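Local atomic coordinates of CRISPR-associated endonuclease Cas9 (PDB entry 5X2H), a protein that uses a guide RNA to recognise invading DNA and cuts its two strands with separate HNH and RuvC-like nuclease domains in bacterial adaptive immunity. Residues Phe737-Lys750 against Ile803-Val816. Sequence-based numbering, arbitrary orientation.
Sequences FSLYKDSLILIQTK and IGIQNLKVFEKYIV. With nucleotides of chain B; nucleotides of chain C.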
loop_
_atom_site.group_PDB
_atom_site.type_symbol
_atom_site.label_atom_id
_atom_site.label_comp_id
_atom_site.label_asym_id
_atom_site.label_seq_id
_atom_site.Cartn_x
_atom_site.Cartn_y
_atom_site.Cartn_z
ATOM N N PHE A 737 0.491 33.623 -9.629
ATOM C CA PHE A 737 -0.237 32.377 -9.427
ATOM C C PHE A 737 0.747 31.314 -8.960
ATOM O O PHE A 737 1.967 31.488 -9.037
ATOM C CB PHE A 737 -0.958 31.927 -10.700
ATOM C CG PHE A 737 -0.146 32.102 -11.954
ATOM C CD1 PHE A 737 0.844 31.198 -12.288
ATOM C CD2 PHE A 737 -0.382 33.173 -12.800
ATOM C CE1 PHE A 737 1.587 31.358 -13.441
ATOM C CE2 PHE A 737 0.356 33.338 -13.953
ATOM C CZ PHE A 737 1.341 32.429 -14.275
ATOM N N SER A 738 0.196 30.209 -8.465
ATOM C CA SER A 738 0.970 29.044 -8.068
ATOM C C SER A 738 0.781 27.949 -9.106
ATOM O O SER A 738 -0.347 27.688 -9.539
ATOM C CB SER A 738 0.545 28.541 -6.687
ATOM O OG SER A 738 0.764 29.530 -5.697
ATOM N N LEU A 739 1.880 27.315 -9.505
ATOM C CA LEU A 739 1.842 26.227 -10.468
ATOM C C LEU A 739 2.160 24.909 -9.779
ATOM O O LEU A 739 3.060 24.833 -8.939
ATOM C CB LEU A 739 2.830 26.462 -11.612
ATOM C CG LEU A 739 2.605 27.710 -12.463
ATOM C CD1 LEU A 739 3.602 27.755 -13.606
ATOM C CD2 LEU A 739 1.169 27.751 -12.980
ATOM N N TYR A 740 1.402 23.880 -10.137
ATOM C CA TYR A 740 1.642 22.511 -9.720
ATOM C C TYR A 740 1.844 21.673 -10.972
ATOM O O TYR A 740 1.560 22.115 -12.089
ATOM C CB TYR A 740 0.471 21.963 -8.888
ATOM C CG TYR A 740 0.026 22.876 -7.766
ATOM C CD1 TYR A 740 -0.825 23.947 -8.011
ATOM C CD2 TYR A 740 0.448 22.662 -6.460
ATOM C CE1 TYR A 740 -1.237 24.787 -6.989
ATOM C CE2 TYR A 740 0.041 23.496 -5.428
ATOM C CZ TYR A 740 -0.802 24.557 -5.700
ATOM O OH TYR A 740 -1.211 25.389 -4.682
ATOM N N LYS A 741 2.343 20.454 -10.781
ATOM C CA LYS A 741 2.506 19.546 -11.908
ATOM C C LYS A 741 1.182 19.372 -12.641
ATOM O O LYS A 741 0.143 19.125 -12.020
ATOM C CB LYS A 741 3.042 18.197 -11.430
ATOM C CG LYS A 741 4.505 18.248 -11.006
ATOM C CD LYS A 741 5.030 16.880 -10.600
ATOM C CE LYS A 741 6.520 16.936 -10.299
ATOM N NZ LYS A 741 6.845 17.965 -9.268
ATOM N N ASP A 742 1.231 19.532 -13.965
ATOM C CA ASP A 742 0.088 19.447 -14.872
ATOM C C ASP A 742 -0.884 20.613 -14.728
ATOM O O ASP A 742 -2.046 20.503 -15.133
ATOM C CB ASP A 742 -0.660 18.117 -14.722
ATOM C CG ASP A 742 0.108 16.956 -15.316
ATOM O OD1 ASP A 742 0.889 17.185 -16.266
ATOM O OD2 ASP A 742 -0.063 15.818 -14.835
ATOM N N SER A 743 -0.439 21.738 -14.172
ATOM C CA SER A 743 -1.213 22.965 -14.280
ATOM C C SER A 743 -1.264 23.413 -15.733
ATOM O O SER A 743 -0.301 23.239 -16.486
ATOM C CB SER A 743 -0.601 24.073 -13.421
ATOM O OG SER A 743 -0.827 23.847 -12.044
ATOM N N LEU A 744 -2.394 23.992 -16.130
ATOM C CA LEU A 744 -2.562 24.497 -17.485
ATOM C C LEU A 744 -2.150 25.961 -17.552
ATOM O O LEU A 744 -2.667 26.794 -16.799
ATOM C CB LEU A 744 -4.009 24.347 -17.950
ATOM C CG LEU A 744 -4.248 24.854 -19.370
ATOM C CD1 LEU A 744 -3.473 24.002 -20.361
ATOM C CD2 LEU A 744 -5.735 24.875 -19.706
ATOM N N ILE A 745 -1.228 26.276 -18.462
ATOM C CA ILE A 745 -0.732 27.635 -18.611
ATOM C C ILE A 745 -0.750 28.027 -20.083
ATOM O O ILE A 745 -0.720 27.184 -20.981
ATOM C CB ILE A 745 0.687 27.807 -18.027
ATOM C CG1 ILE A 745 1.695 26.964 -18.814
ATOM C CG2 ILE A 745 0.703 27.436 -16.545
ATOM C CD1 ILE A 745 3.123 27.075 -18.314
ATOM N N LEU A 746 -0.806 29.336 -20.311
ATOM C CA LEU A 746 -0.723 29.929 -21.639
ATOM C C LEU A 746 0.556 30.749 -21.699
ATOM O O LEU A 746 0.716 31.703 -20.929
ATOM C CB LEU A 746 -1.941 30.809 -21.924
ATOM C CG LEU A 746 -1.972 31.530 -23.270
ATOM C CD1 LEU A 746 -2.464 30.596 -24.368
ATOM C CD2 LEU A 746 -2.834 32.776 -23.184
ATOM N N ILE A 747 1.468 30.377 -22.598
ATOM C CA ILE A 747 2.770 31.024 -22.669
ATOM C C ILE A 747 3.065 31.449 -24.099
ATOM O O ILE A 747 2.533 30.899 -25.066
ATOM C CB ILE A 747 3.911 30.125 -22.146
ATOM C CG1 ILE A 747 4.008 28.842 -22.969
ATOM C CG2 ILE A 747 3.715 29.813 -20.677
ATOM C CD1 ILE A 747 5.199 27.987 -22.600
ATOM N N GLN A 748 3.943 32.445 -24.216
ATOM C CA GLN A 748 4.408 32.925 -25.510
ATOM C C GLN A 748 5.787 33.540 -25.329
ATOM O O GLN A 748 5.974 34.402 -24.465
ATOM C CB GLN A 748 3.439 33.953 -26.105
ATOM C CG GLN A 748 3.842 34.460 -27.482
ATOM C CD GLN A 748 2.912 35.545 -27.999
ATOM O OE1 GLN A 748 2.016 36.001 -27.288
ATOM N NE2 GLN A 748 3.119 35.961 -29.244
ATOM N N THR A 749 6.745 33.087 -26.128
ATOM C CA THR A 749 8.053 33.716 -26.169
ATOM C C THR A 749 8.053 34.832 -27.207
ATOM O O THR A 749 7.124 34.979 -28.005
ATOM C CB THR A 749 9.143 32.695 -26.490
ATOM O OG1 THR A 749 9.134 32.413 -27.894
ATOM C CG2 THR A 749 8.901 31.408 -25.720
ATOM N N LYS A 750 9.123 35.628 -27.193
ATOM C CA LYS A 750 9.221 36.739 -28.134
ATOM C C LYS A 750 9.251 36.251 -29.577
ATOM O O LYS A 750 8.817 36.972 -30.483
ATOM C CB LYS A 750 10.466 37.572 -27.830
ATOM C CG LYS A 750 10.205 39.062 -27.689
ATOM C CD LYS A 750 10.682 39.561 -26.336
ATOM C CE LYS A 750 12.161 39.270 -26.136
ATOM N NZ LYS A 750 12.579 39.415 -24.712
ATOM N N ILE A 803 12.669 26.167 -21.162
ATOM C CA ILE A 803 12.068 27.407 -21.642
ATOM C C ILE A 803 12.197 28.458 -20.549
ATOM O O ILE A 803 11.595 28.324 -19.475
ATOM C CB ILE A 803 10.597 27.208 -22.031
ATOM C CG1 ILE A 803 10.469 26.133 -23.100
ATOM C CG2 ILE A 803 9.992 28.513 -22.536
ATOM C CD1 ILE A 803 9.056 25.701 -23.292
ATOM N N GLY A 804 12.966 29.509 -20.827
ATOM C CA GLY A 804 13.160 30.561 -19.842
ATOM C C GLY A 804 11.865 31.291 -19.528
ATOM O O GLY A 804 11.043 31.556 -20.409
ATOM N N ILE A 805 11.684 31.620 -18.247
ATOM C CA ILE A 805 10.477 32.305 -17.802
ATOM C C ILE A 805 10.660 33.816 -17.695
ATOM O O ILE A 805 9.667 34.552 -17.801
ATOM C CB ILE A 805 9.988 31.753 -16.444
ATOM C CG1 ILE A 805 10.794 32.362 -15.296
ATOM C CG2 ILE A 805 10.106 30.249 -16.398
ATOM C CD1 ILE A 805 10.301 31.962 -13.931
ATOM N N GLN A 806 11.890 34.298 -17.500
ATOM C CA GLN A 806 12.086 35.686 -17.093
ATOM C C GLN A 806 11.545 36.660 -18.132
ATOM O O GLN A 806 10.919 37.665 -17.780
ATOM C CB GLN A 806 13.569 35.950 -16.829
ATOM C CG GLN A 806 13.841 37.276 -16.137
ATOM C CD GLN A 806 15.321 37.517 -15.894
ATOM O OE1 GLN A 806 15.707 38.115 -14.889
ATOM N NE2 GLN A 806 16.157 37.052 -16.817
ATOM N N ASN A 807 11.760 36.375 -19.416
ATOM C CA ASN A 807 11.391 37.295 -20.483
ATOM C C ASN A 807 10.210 36.797 -21.305
ATOM O O ASN A 807 10.043 37.214 -22.456
ATOM C CB ASN A 807 12.594 37.563 -21.388
ATOM C CG ASN A 807 13.749 38.191 -20.639
ATOM O OD1 ASN A 807 13.559 39.104 -19.836
ATOM N ND2 ASN A 807 14.955 37.693 -20.885
ATOM N N LEU A 808 9.385 35.918 -20.739
ATOM C CA LEU A 808 8.195 35.455 -21.440
ATOM C C LEU A 808 7.275 36.629 -21.745
ATOM O O LEU A 808 7.047 37.497 -20.898
ATOM C CB LEU A 808 7.456 34.410 -20.605
ATOM C CG LEU A 808 8.016 32.985 -20.602
ATOM C CD1 LEU A 808 7.219 32.088 -19.649
ATOM C CD2 LEU A 808 8.007 32.415 -22.006
ATOM N N LYS A 809 6.755 36.660 -22.974
ATOM C CA LYS A 809 5.840 37.729 -23.355
ATOM C C LYS A 809 4.455 37.504 -22.759
ATOM O O LYS A 809 3.783 38.462 -22.359
ATOM C CB LYS A 809 5.775 37.834 -24.880
ATOM C CG LYS A 809 4.784 38.855 -25.392
ATOM C CD LYS A 809 4.829 38.956 -26.912
ATOM C CE LYS A 809 3.769 39.910 -27.431
ATOM N NZ LYS A 809 3.862 40.092 -28.908
ATOM N N VAL A 810 4.019 36.248 -22.683
ATOM C CA VAL A 810 2.746 35.874 -22.075
ATOM C C VAL A 810 3.003 34.726 -21.107
ATOM O O VAL A 810 3.711 33.770 -21.446
ATOM C CB VAL A 810 1.698 35.471 -23.131
ATOM C CG1 VAL A 810 0.461 34.877 -22.466
ATOM C CG2 VAL A 810 1.321 36.668 -23.988
ATOM N N PHE A 811 2.439 34.824 -19.903
ATOM C CA PHE A 811 2.605 33.785 -18.883
ATOM C C PHE A 811 1.375 33.869 -17.976
ATOM O O PHE A 811 1.359 34.626 -17.002
ATOM C CB PHE A 811 3.902 33.969 -18.107
ATOM C CG PHE A 811 4.329 32.754 -17.331
ATOM C CD1 PHE A 811 3.634 31.561 -17.439
ATOM C CD2 PHE A 811 5.425 32.807 -16.483
ATOM C CE1 PHE A 811 4.026 30.442 -16.719
ATOM C CE2 PHE A 811 5.823 31.690 -15.762
ATOM C CZ PHE A 811 5.122 30.507 -15.882
ATOM N N GLU A 812 0.347 33.090 -18.319
ATOM C CA GLU A 812 -0.950 33.152 -17.659
ATOM C C GLU A 812 -1.388 31.755 -17.245
ATOM O O GLU A 812 -1.076 30.767 -17.913
ATOM C CB GLU A 812 -2.016 33.771 -18.574
ATOM C CG GLU A 812 -1.629 35.108 -19.195
ATOM C CD GLU A 812 -2.063 36.295 -18.358
ATOM O OE1 GLU A 812 -2.944 36.126 -17.488
ATOM O OE2 GLU A 812 -1.525 37.402 -18.575
ATOM N N LYS A 813 -2.131 31.679 -16.143
ATOM C CA LYS A 813 -2.616 30.410 -15.620
ATOM C C LYS A 813 -4.064 30.188 -16.037
ATOM O O LYS A 813 -4.876 31.117 -16.024
ATOM C CB LYS A 813 -2.498 30.357 -14.093
ATOM C CG LYS A 813 -2.949 29.030 -13.478
ATOM C CD LYS A 813 -2.904 29.053 -11.955
ATOM C CE LYS A 813 -3.214 27.677 -11.381
ATOM N NZ LYS A 813 -3.160 27.652 -9.888
ATOM N N TYR A 814 -4.376 28.953 -16.420
ATOM C CA TYR A 814 -5.728 28.543 -16.768
ATOM C C TYR A 814 -6.098 27.301 -15.965
ATOM O O TYR A 814 -5.274 26.731 -15.243
ATOM C CB TYR A 814 -5.864 28.272 -18.271
ATOM C CG TYR A 814 -6.000 29.522 -19.109
ATOM C CD1 TYR A 814 -4.931 30.395 -19.272
ATOM C CD2 TYR A 814 -7.195 29.825 -19.744
ATOM C CE1 TYR A 814 -5.055 31.540 -20.040
ATOM C CE2 TYR A 814 -7.328 30.965 -20.513
ATOM C CZ TYR A 814 -6.258 31.819 -20.657
ATOM O OH TYR A 814 -6.390 32.955 -21.423
ATOM N N ILE A 815 -7.354 26.882 -16.102
ATOM C CA ILE A 815 -7.899 25.749 -15.363
ATOM C C ILE A 815 -8.651 24.850 -16.336
ATOM O O ILE A 815 -9.473 25.333 -17.124
ATOM C CB ILE A 815 -8.831 26.209 -14.225
ATOM C CG1 ILE A 815 -8.054 27.028 -13.191
ATOM C CG2 ILE A 815 -9.509 25.018 -13.568
ATOM C CD1 ILE A 815 -6.986 26.241 -12.474
ATOM N N VAL A 816 -8.373 23.548 -16.281
ATOM C CA VAL A 816 -9.063 22.555 -17.097
ATOM C C VAL A 816 -10.120 21.868 -16.246
ATOM O O VAL A 816 -9.847 21.465 -15.108
ATOM C CB VAL A 816 -8.088 21.512 -17.669
ATOM C CG1 VAL A 816 -8.616 20.950 -18.984
ATOM C CG2 VAL A 816 -6.712 22.095 -17.838
ATOM P P C B 77 -13.512 23.451 -13.236
ATOM O OP1 C B 77 -13.394 24.134 -14.549
ATOM O OP2 C B 77 -14.221 22.148 -13.166
ATOM O "O5'" C B 77 -12.053 23.209 -12.654
ATOM C "C5'" C B 77 -11.793 22.150 -11.747
ATOM C "C4'" C B 77 -10.419 22.296 -11.156
ATOM O "O4'" C B 77 -10.315 23.572 -10.490
ATOM C "C3'" C B 77 -10.017 21.281 -10.098
ATOM O "O3'" C B 77 -9.523 20.093 -10.693
ATOM C "C2'" C B 77 -8.955 22.024 -9.289
ATOM O "O2'" C B 77 -7.679 21.880 -9.893
ATOM C "C1'" C B 77 -9.390 23.488 -9.435
ATOM N N1 C B 77 -9.994 24.072 -8.216
ATOM C C2 C B 77 -9.135 24.561 -7.229
ATOM O O2 C B 77 -7.909 24.454 -7.393
ATOM N N3 C B 77 -9.660 25.125 -6.120
ATOM C C4 C B 77 -10.982 25.224 -5.989
ATOM N N4 C B 77 -11.450 25.786 -4.873
ATOM C C5 C B 77 -11.882 24.742 -6.985
ATOM C C6 C B 77 -11.348 24.187 -8.079
ATOM P P DT C 2 14.651 30.501 -24.574
ATOM O OP1 DT C 2 14.009 30.635 -25.901
ATOM O OP2 DT C 2 13.827 30.202 -23.380
ATOM O "O5'" DT C 2 15.786 29.385 -24.680
ATOM C "C5'" DT C 2 15.434 28.035 -24.920
ATOM C "C4'" DT C 2 16.523 27.338 -25.708
ATOM O "O4'" DT C 2 17.792 27.504 -25.026
ATOM C "C3'" DT C 2 16.343 25.840 -25.866
ATOM O "O3'" DT C 2 16.959 25.419 -27.067
ATOM C "C2'" DT C 2 17.072 25.299 -24.642
ATOM C "C1'" DT C 2 18.258 26.252 -24.563
ATOM N N1 DT C 2 18.794 26.439 -23.185
ATOM C C2 DT C 2 19.944 25.779 -22.810
ATOM O O2 DT C 2 20.555 25.026 -23.546
ATOM N N3 DT C 2 20.353 26.027 -21.529
ATOM C C4 DT C 2 19.743 26.855 -20.605
ATOM O O4 DT C 2 20.191 27.018 -19.477
ATOM C C5 DT C 2 18.545 27.520 -21.064
ATOM C C7 DT C 2 17.794 28.444 -20.149
ATOM C C6 DT C 2 18.136 27.283 -22.319
ATOM O "O5'" DC C 1 15.405 35.282 -21.962
ATOM C "C5'" DC C 1 16.557 34.462 -21.855
ATOM C "C4'" DC C 1 16.660 33.522 -23.041
ATOM O "O4'" DC C 1 18.014 33.009 -23.133
ATOM C "C3'" DC C 1 15.768 32.291 -22.979
ATOM O "O3'" DC C 1 15.473 31.856 -24.305
ATOM C "C2'" DC C 1 16.661 31.297 -22.243
ATOM C "C1'" DC C 1 18.029 31.627 -22.838
ATOM N N1 DC C 1 19.166 31.365 -21.914
ATOM C C2 DC C 1 20.061 30.329 -22.195
ATOM O O2 DC C 1 19.885 29.640 -23.205
ATOM N N3 DC C 1 21.100 30.108 -21.348
ATOM C C4 DC C 1 21.255 30.875 -20.267
ATOM N N4 DC C 1 22.292 30.619 -19.462
ATOM C C5 DC C 1 20.353 31.939 -19.965
ATOM C C6 DC C 1 19.333 32.147 -20.808
HETATM O O HOH W 1 -2.624 30.486 -7.931
HETATM O O HOH W 2 -4.386 24.665 -13.872
#
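F737, on a strand that crosses 810-816 at 70°, fits between F811 and K813 of that strand, a good example of how a bulky ring can fill the hollow between two side chains of a crossing strand. K813 lays its CB over one face of the F737 ring, 3.8 Å from the centroid, while the outer edge of that ring presses on F811 in a T-shaped pair with planes at 82°. The ring of F811 is in turn wedged from two sides: F737 CZ lies over one face and L808 CD1, from the loop just before the strand, over the other. I747 CG2, 3.7 Å from F811 CD1, I745 CD1 and L739 CD1 crowd round the ring. Fully extended from chi1 (-178°) onward, K813 slides past F737 and reaches out to strand 737-740, where NZ donates to S738 O at 2.8 Å.

Strand 744-748 pairs antiparallel with 810-816 inside a six-stranded antiparallel sheet of the PAM-interacting C-terminal domain, where 744-748 has 756-764 on its other side and 810-816 has 822-824, whereas 737-740 belongs to a three-stranded sheet; the type II turn Y740 to S743 links the two. A classic beta bulge ends the pairing, Q748 O accepting from both K809 N and V810 N. On the other face, the L746 side chain lies alongside the Y814 ring, its CB 3.7 Å from Y814 CE1, and its CD2 also meets V810 CG1. L744 turns its CD2 against V816 CG2 at a tight 3.5 Å, and Y814 stacks edge-to-face with F757. Just before the bulge in sequence, the end of strand 799-804 and the turn that follows meet the DNA: G804 N donates to OP2 of DT2 of chain C, and N807 ND2 to O5' of DC1 of chain C at 2.7 Å.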